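Local coordinates for protein formyltransferase (Francisella tularensis subsp. tularensis, PDB 4NV1) that belongs to the formyltransferase family and binds dTDP-4-amino-4,6-dideoxyglucose, at residues A[70-75]-A[164-169]. Numbering follows the deposited sequence.
With 0FX (dTDP-4-amino-4,6-dideoxyglucose), chain I.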
ATOM      1  N   LEU A  70     -41.073  11.618  14.282  1.00 20.93           N
ATOM      2  CA  LEU A  70     -39.661  11.378  14.524  1.00 24.54           C
ATOM      3  C   LEU A  70     -38.960  11.299  13.190  1.00 23.53           C
ATOM      4  O   LEU A  70     -39.468  10.660  12.279  1.00 30.84           O
ATOM      5  CB  LEU A  70     -39.570  10.050  15.270  1.00 28.31           C
ATOM      6  CG  LEU A  70     -38.253   9.465  15.726  1.00 35.82           C
ATOM      7  CD1 LEU A  70     -37.491  10.581  16.439  1.00 36.43           C
ATOM      8  CD2 LEU A  70     -38.570   8.272  16.623  1.00 33.89           C
ATOM      9  N   GLY A  71     -37.835  11.964  13.039  1.00 24.95           N
ATOM     10  CA  GLY A  71     -36.936  11.739  11.926  1.00 22.97           C
ATOM     11  C   GLY A  71     -35.511  11.361  12.314  1.00 23.75           C
ATOM     12  O   GLY A  71     -34.981  11.814  13.353  1.00 24.05           O
ATOM     13  N   PHE A  72     -34.907  10.527  11.477  1.00 18.35           N
ATOM     14  CA  PHE A  72     -33.500  10.166  11.568  1.00 21.82           C
ATOM     15  C   PHE A  72     -32.773  10.420  10.261  1.00 27.34           C
ATOM     16  O   PHE A  72     -33.250  10.084   9.127  1.00 29.32           O
ATOM     17  CB  PHE A  72     -33.333   8.695  11.886  1.00 20.37           C
ATOM     18  CG  PHE A  72     -33.904   8.290  13.211  1.00 23.40           C
ATOM     19  CD1 PHE A  72     -34.992   7.482  13.282  1.00 21.23           C
ATOM     20  CD2 PHE A  72     -33.238   8.642  14.405  1.00 23.78           C
ATOM     21  CE1 PHE A  72     -35.513   7.106  14.484  1.00 21.94           C
ATOM     22  CE2 PHE A  72     -33.765   8.266  15.621  1.00 23.99           C
ATOM     23  CZ  PHE A  72     -34.868   7.471  15.673  1.00 22.48           C
ATOM     24  N   SER A  73     -31.588  10.976  10.461  1.00 23.94           N
ATOM     25  CA  SER A  73     -30.541  11.092   9.434  1.00 25.59           C
ATOM     26  C   SER A  73     -29.373  10.184   9.791  1.00 24.11           C
ATOM     27  O   SER A  73     -28.820  10.208  10.908  1.00 27.60           O
ATOM     28  CB  SER A  73     -30.056  12.543   9.276  1.00 23.91           C
ATOM     29  OG  SER A  73     -29.038  12.585   8.288  1.00 27.78           O
ATOM     30  N   CYS A  74     -28.987   9.318   8.872  1.00 25.06           N
ATOM     31  CA  CYS A  74     -27.769   8.553   9.135  1.00 27.36           C
ATOM     32  C   CYS A  74     -27.035   8.322   7.837  1.00 26.70           C
ATOM     33  O   CYS A  74     -27.513   7.562   6.984  1.00 28.02           O
ATOM     34  CB  CYS A  74     -28.100   7.237   9.841  1.00 33.21           C
ATOM     35  SG  CYS A  74     -26.618   6.318  10.361  1.00 33.30           S
ATOM     36  N   HIS A  75     -25.943   9.056   7.680  1.00 27.79           N
ATOM     37  CA  HIS A  75     -25.033   8.906   6.530  1.00 32.10           C
ATOM     38  C   HIS A  75     -25.808   9.335   5.273  1.00 30.19           C
ATOM     39  O   HIS A  75     -26.081   8.552   4.407  1.00 32.20           O
ATOM     40  CB  HIS A  75     -24.523   7.487   6.397  1.00 29.93           C
ATOM     41  CG  HIS A  75     -23.412   7.165   7.344  1.00 38.12           C
ATOM     42  ND1 HIS A  75     -22.083   7.305   6.998  1.00 41.04           N
ATOM     43  CD2 HIS A  75     -23.427   6.689   8.610  1.00 31.20           C
ATOM     44  CE1 HIS A  75     -21.327   6.899   7.995  1.00 36.37           C
ATOM     45  NE2 HIS A  75     -22.120   6.498   8.974  1.00 41.07           N
ATOM     46  N   LYS A 164     -28.938   0.525  21.183  1.00 25.69           N
ATOM     47  CA  LYS A 164     -29.051   0.753  22.628  1.00 25.51           C
ATOM     48  C   LYS A 164     -30.039   1.851  22.987  1.00 24.98           C
ATOM     49  O   LYS A 164     -30.588   1.842  24.070  1.00 26.29           O
ATOM     50  CB  LYS A 164     -27.669   1.073  23.181  1.00 28.70           C
ATOM     51  CG  LYS A 164     -27.523   0.990  24.702  1.00 37.35           C
ATOM     52  CD  LYS A 164     -26.090   1.189  25.205  1.00 35.30           C
ATOM     53  CE  LYS A 164     -26.033   1.364  26.721  1.00 43.62           C
ATOM     54  NZ  LYS A 164     -24.944   2.330  27.085  1.00 42.13           N
ATOM     55  N   VAL A 165     -30.285   2.826  22.119  1.00 24.85           N
ATOM     56  CA  VAL A 165     -31.101   3.948  22.538  1.00 23.01           C
ATOM     57  C   VAL A 165     -32.421   4.121  21.770  1.00 21.15           C
ATOM     58  O   VAL A 165     -33.220   5.006  22.124  1.00 17.14           O
ATOM     59  CB  VAL A 165     -30.349   5.295  22.528  1.00 23.56           C
ATOM     60  CG1 VAL A 165     -29.189   5.312  23.522  1.00 24.91           C
ATOM     61  CG2 VAL A 165     -29.959   5.725  21.104  1.00 21.82           C
ATOM     62  N   ILE A 166     -32.680   3.282  20.765  1.00 20.68           N
ATOM     63  CA  ILE A 166     -33.911   3.448  19.937  1.00 21.13           C
ATOM     64  C   ILE A 166     -35.222   3.320  20.763  1.00 22.53           C
ATOM     65  O   ILE A 166     -36.150   4.136  20.620  1.00 19.26           O
ATOM     66  CB  ILE A 166     -33.853   2.470  18.720  1.00 19.87           C
ATOM     67  CG1 ILE A 166     -35.090   2.597  17.831  1.00 21.27           C
ATOM     68  CG2 ILE A 166     -33.825   1.007  19.164  1.00 21.64           C
ATOM     69  CD1 ILE A 166     -35.411   4.004  17.421  1.00 21.72           C
ATOM     70  N   ASP A 167     -35.249   2.378  21.716  1.00 23.28           N
ATOM     71  CA  ASP A 167     -36.408   2.298  22.640  1.00 26.24           C
ATOM     72  C   ASP A 167     -36.732   3.576  23.421  1.00 26.87           C
ATOM     73  O   ASP A 167     -37.865   4.100  23.389  1.00 24.97           O
ATOM     74  CB  ASP A 167     -36.302   1.084  23.574  1.00 28.40           C
ATOM     75  CG  ASP A 167     -36.546  -0.220  22.834  1.00 33.16           C
ATOM     76  OD1 ASP A 167     -37.048  -0.242  21.669  1.00 36.64           O
ATOM     77  OD2 ASP A 167     -36.185  -1.277  23.387  1.00 38.54           O
ATOM     78  N   ASP A 168     -35.696   4.147  24.005  1.00 25.07           N
ATOM     79  CA  ASP A 168     -35.852   5.376  24.755  1.00 25.89           C
ATOM     80  C   ASP A 168     -36.364   6.501  23.884  1.00 28.32           C
ATOM     81  O   ASP A 168     -37.198   7.323  24.300  1.00 28.58           O
ATOM     82  CB  ASP A 168     -34.519   5.886  25.311  1.00 26.07           C
ATOM     83  CG  ASP A 168     -33.972   5.049  26.462  1.00 32.36           C
ATOM     84  OD1 ASP A 168     -32.873   5.405  26.956  1.00 36.31           O
ATOM     85  OD2 ASP A 168     -34.606   4.046  26.863  1.00 33.86           O
ATOM     86  N   ILE A 169     -35.779   6.600  22.698  1.00 25.34           N
ATOM     87  CA  ILE A 169     -36.244   7.594  21.770  1.00 23.66           C
ATOM     88  C   ILE A 169     -37.695   7.311  21.328  1.00 20.39           C
ATOM     89  O   ILE A 169     -38.447   8.240  21.145  1.00 21.47           O
ATOM     90  CB  ILE A 169     -35.328   7.687  20.519  1.00 23.08           C
ATOM     91  CG1 ILE A 169     -33.935   8.195  20.848  1.00 21.07           C
ATOM     92  CG2 ILE A 169     -35.946   8.542  19.430  1.00 23.08           C
ATOM     93  CD1 ILE A 169     -32.817   7.793  19.874  1.00 19.91           C
TER
HETATM   94  O4P 0FX I 301     -20.392   8.489   4.904  1.00 41.81           O
HETATM   95  P2  0FX I 301     -21.121   8.025   3.617  1.00 55.85           P
HETATM   96  O3P 0FX I 301     -21.670   6.646   3.323  1.00 35.25           O
HETATM   97  O1G 0FX I 301     -21.719   9.254   2.803  1.00 45.36           O
HETATM   98  C1G 0FX I 301     -22.810   9.995   3.296  1.00 46.91           C
HETATM   99  C2G 0FX I 301     -22.895  11.073   2.228  1.00 49.22           C
HETATM  100  O2G 0FX I 301     -22.717  10.532   0.915  1.00 44.56           O
HETATM  101  C3G 0FX I 301     -21.852  12.152   2.440  1.00 48.44           C
HETATM  102  O3G 0FX I 301     -22.230  13.153   1.471  1.00 50.82           O
HETATM  103  C4G 0FX I 301     -21.911  12.610   3.911  1.00 52.10           C
HETATM  104  N4A 0FX I 301     -21.013  13.720   4.194  1.00 54.40           N
HETATM  105  C5G 0FX I 301     -21.647  11.469   4.900  1.00 45.83           C
HETATM  106  C6G 0FX I 301     -21.772  11.939   6.345  1.00 43.95           C
HETATM  107  O5G 0FX I 301     -22.619  10.455   4.640  1.00 45.95           O
HETATM  108  OPP 0FX I 301     -20.243   7.675   2.333  1.00 45.11           O
HETATM  109  P   0FX I 301     -19.003   8.332   1.601  1.00 43.28           P
HETATM  110  O1P 0FX I 301     -19.286   9.572   0.779  1.00 34.81           O
HETATM  111  O2P 0FX I 301     -18.549   6.963   1.110  1.00 46.85           O
HETATM  112  O5  0FX I 301     -17.826   8.627   2.665  1.00 41.60           O
HETATM  113  C5  0FX I 301     -17.387   7.533   3.480  1.00 30.75           C
HETATM  114  C4  0FX I 301     -15.890   7.580   3.731  1.00 26.03           C
HETATM  115  O4  0FX I 301     -15.205   7.197   2.551  1.00 25.34           O
HETATM  116  C3  0FX I 301     -15.318   8.917   4.091  1.00 26.70           C
HETATM  117  O3  0FX I 301     -15.239   9.123   5.510  1.00 26.12           O
HETATM  118  C2  0FX I 301     -13.867   8.813   3.617  1.00 26.83           C
HETATM  119  C1  0FX I 301     -13.983   7.884   2.408  1.00 25.44           C
HETATM  120  N11 0FX I 301     -13.846   8.665   1.175  1.00 28.03           N
HETATM  121  C61 0FX I 301     -14.946   9.164   0.572  1.00 30.21           C
HETATM  122  C51 0FX I 301     -14.819   9.915  -0.577  1.00 30.77           C
HETATM  123  C5A 0FX I 301     -15.964  10.571  -1.322  1.00 35.97           C
HETATM  124  C21 0FX I 301     -12.617   8.864   0.656  1.00 28.21           C
HETATM  125  O21 0FX I 301     -11.505   8.339   1.209  1.00 28.08           O
HETATM  126  N31 0FX I 301     -12.434   9.534  -0.487  1.00 29.04           N
HETATM  127  C41 0FX I 301     -13.543  10.038  -1.071  1.00 32.33           C
HETATM  128  O41 0FX I 301     -13.460  10.766  -2.178  1.00 27.87           O
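Leu70 opens the contact by resting both methyls on one branch of Ile169. CD1 and CD2 of Leu70 each lie 3.9 Å from Ile169 CG2, and the two side chains cross at about a right angle. Phe72, two residues on along the strand, also points at the helix. CZ of Phe72 lies 3.9 Å from Ile166 CD1 and 4.1 Å from Ile169 CG2, so the far end of the ring meets both isoleucines, obliquely to its plane. Ile166 holds CG1 anti to its backbone N (chi1 -180°) and then bends CD1 (chi2 51°) to the ring. Phe162, one turn earlier in helix 147-170, packs edge-to-face with Phe72. All four touching residues are buried and the contact is wholly apolar. Farther along the segment, His75 faces the ligand instead. ND1 of His75 donates a 2.9 Å hydrogen bond to O4P of 0FX, near the ring plane. NE2 of His75 is hydrogen-bonded to OE1 of Glu158 in the same helix, which helps fix the ring's rotation. The strand runs nearly antiparallel to the helix packed on it, at 156°. This is alpha/beta packing on a Rossmann-like sheet, with a ligand-binding residue near the C-terminal end of the strand.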